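PDB 7DRG: PA0821 from Pseudomonas aeruginosa, which probably serves as the immunity protein (antitoxin) against a putative VRR-NUC domain-containing effector of the type VI secretion system. Local coordinates for residues 37-41 against 149-155. Numbering follows the deposited sequence.
Sequences VLCLR and SVPLLYQ
Leu40 and Val150 form an antiparallel hydrogen-bonded pair between strands 34-46 and 144-151, close to the strand-to-helix junction at which Pro151 is the N-cap residue. Leu40 N donates to Val150 O at 3.0 Å, nearly in line with the carbonyl, while in the return bond Val150 N approaches Leu40 O from about 19° off the carbonyl plane. Ser149 CA adds a CA-H...O contact to that same oxygen. A water links the two backbones: it donates to Leu38 O (2.6 Å) and accepts from Leu152 N (2.9 Å), satisfying an amide of the first helical turn.

Leu152 packs its two methyls on strand 34-46. CG lies anti to the carbonyl carbon (chi1 -62°), which brings CD2 over the Cys39-Leu40 peptide, 3.6 Å from Cys39 C, while CD1 meets Leu38 CD2 at 3.9 Å. On the face carrying Leu40 and Val150, Leu40 CD2 packs across the bent chain of Gln155, touching CB, CG, CD and OE1 (Leu40 CD2 to Gln155 OE1 3.3 Å), while Gln155 NE2 bonds to Pro159 O. On the face of Ser149 and Arg41, Ser149 CB touches Arg41 CB (3.9 Å); it also meets Cys39 SG (3.7 Å).

Around the contact, Ser149 OG bonds to Ala124 O, and strand 182-186 pairs with strand 34-46, its Asn185 reaching Ser149 OG and Arg41 NH1 with its side chain. Phe162 of helix 161-173 packs against Leu40, Val150 and Gln155, on the face that carries Leu40 and Val150, and strand 126-131 pairs with strand 144-151 along its second edge.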
# COMPACT_ATOMS: atom_id res chain seq x y z
N VAL B 37 7.87 7.91 11.53
CA VAL B 37 8.72 8.90 10.83
C VAL B 37 9.82 8.14 10.10
O VAL B 37 10.42 7.29 10.68
CB VAL B 37 9.27 10.01 11.75
CG1 VAL B 37 10.06 9.45 12.90
CG2 VAL B 37 10.10 11.02 10.97
N LEU B 38 9.99 8.45 8.83
CA LEU B 38 11.02 7.80 8.00
C LEU B 38 12.38 8.39 8.38
O LEU B 38 12.52 9.58 8.39
CB LEU B 38 10.70 8.01 6.52
CG LEU B 38 11.56 7.24 5.53
CD1 LEU B 38 11.51 5.74 5.74
CD2 LEU B 38 11.22 7.60 4.11
N CYS B 39 13.31 7.51 8.68
CA CYS B 39 14.63 7.97 9.09
C CYS B 39 15.68 6.96 8.63
O CYS B 39 15.37 5.96 7.98
CB CYS B 39 14.66 8.18 10.61
SG CYS B 39 14.34 6.67 11.53
N LEU B 40 16.94 7.26 8.95
CA LEU B 40 18.05 6.36 8.69
C LEU B 40 18.39 5.65 10.00
O LEU B 40 18.92 6.28 10.92
CB LEU B 40 19.24 7.14 8.15
CG LEU B 40 20.56 6.39 7.99
CD1 LEU B 40 20.38 5.13 7.17
CD2 LEU B 40 21.58 7.33 7.34
N ARG B 41 18.09 4.36 10.07
CA ARG B 41 18.20 3.60 11.31
C ARG B 41 19.20 2.46 11.15
O ARG B 41 19.25 1.80 10.11
CB ARG B 41 16.84 3.03 11.72
CG ARG B 41 16.82 2.39 13.11
CD ARG B 41 15.38 2.06 13.52
NE ARG B 41 14.84 0.90 12.81
CZ ARG B 41 13.54 0.58 12.82
NH1 ARG B 41 12.70 1.36 13.48
NH2 ARG B 41 13.10 -0.49 12.19
N SER B 149 19.18 6.04 15.24
CA SER B 149 18.78 6.62 13.97
C SER B 149 19.04 8.12 13.95
O SER B 149 19.09 8.78 14.99
CB SER B 149 17.29 6.36 13.68
OG SER B 149 16.47 7.14 14.53
N VAL B 150 19.16 8.64 12.74
CA VAL B 150 19.23 10.08 12.49
C VAL B 150 18.22 10.44 11.41
O VAL B 150 17.77 9.57 10.64
CB VAL B 150 20.65 10.52 12.06
CG1 VAL B 150 21.71 10.10 13.09
CG2 VAL B 150 20.98 9.95 10.66
N PRO B 151 17.85 11.72 11.31
CA PRO B 151 16.92 12.14 10.26
C PRO B 151 17.54 12.04 8.87
O PRO B 151 18.76 12.12 8.70
CB PRO B 151 16.62 13.61 10.61
CG PRO B 151 17.04 13.77 12.03
CD PRO B 151 18.14 12.80 12.26
N LEU B 152 16.67 11.89 7.88
CA LEU B 152 17.14 11.85 6.49
C LEU B 152 17.80 13.16 6.09
O LEU B 152 18.79 13.16 5.35
CB LEU B 152 15.98 11.52 5.55
CG LEU B 152 15.29 10.17 5.76
CD1 LEU B 152 14.29 9.93 4.64
CD2 LEU B 152 16.29 9.04 5.80
N LEU B 153 17.26 14.29 6.55
CA LEU B 153 17.86 15.58 6.20
C LEU B 153 19.23 15.73 6.82
O LEU B 153 20.15 16.28 6.20
CB LEU B 153 16.94 16.73 6.63
CG LEU B 153 17.41 18.14 6.26
CD1 LEU B 153 17.56 18.29 4.74
CD2 LEU B 153 16.46 19.19 6.81
N TYR B 154 19.41 15.23 8.05
CA TYR B 154 20.73 15.22 8.65
C TYR B 154 21.71 14.41 7.81
O TYR B 154 22.84 14.83 7.56
CB TYR B 154 20.67 14.68 10.08
CG TYR B 154 21.99 14.84 10.79
CD1 TYR B 154 22.28 16.01 11.49
CD2 TYR B 154 22.96 13.86 10.73
CE1 TYR B 154 23.49 16.17 12.11
CE2 TYR B 154 24.19 14.02 11.35
CZ TYR B 154 24.44 15.18 12.04
OH TYR B 154 25.66 15.35 12.65
N GLN B 155 21.28 13.22 7.37
CA GLN B 155 22.13 12.38 6.54
C GLN B 155 22.53 13.08 5.25
O GLN B 155 23.69 12.99 4.82
CB GLN B 155 21.41 11.06 6.24
CG GLN B 155 22.04 10.26 5.10
CD GLN B 155 23.45 9.76 5.41
OE1 GLN B 155 23.83 9.64 6.58
NE2 GLN B 155 24.21 9.46 4.37
O HOH W 1 13.93 11.70 8.92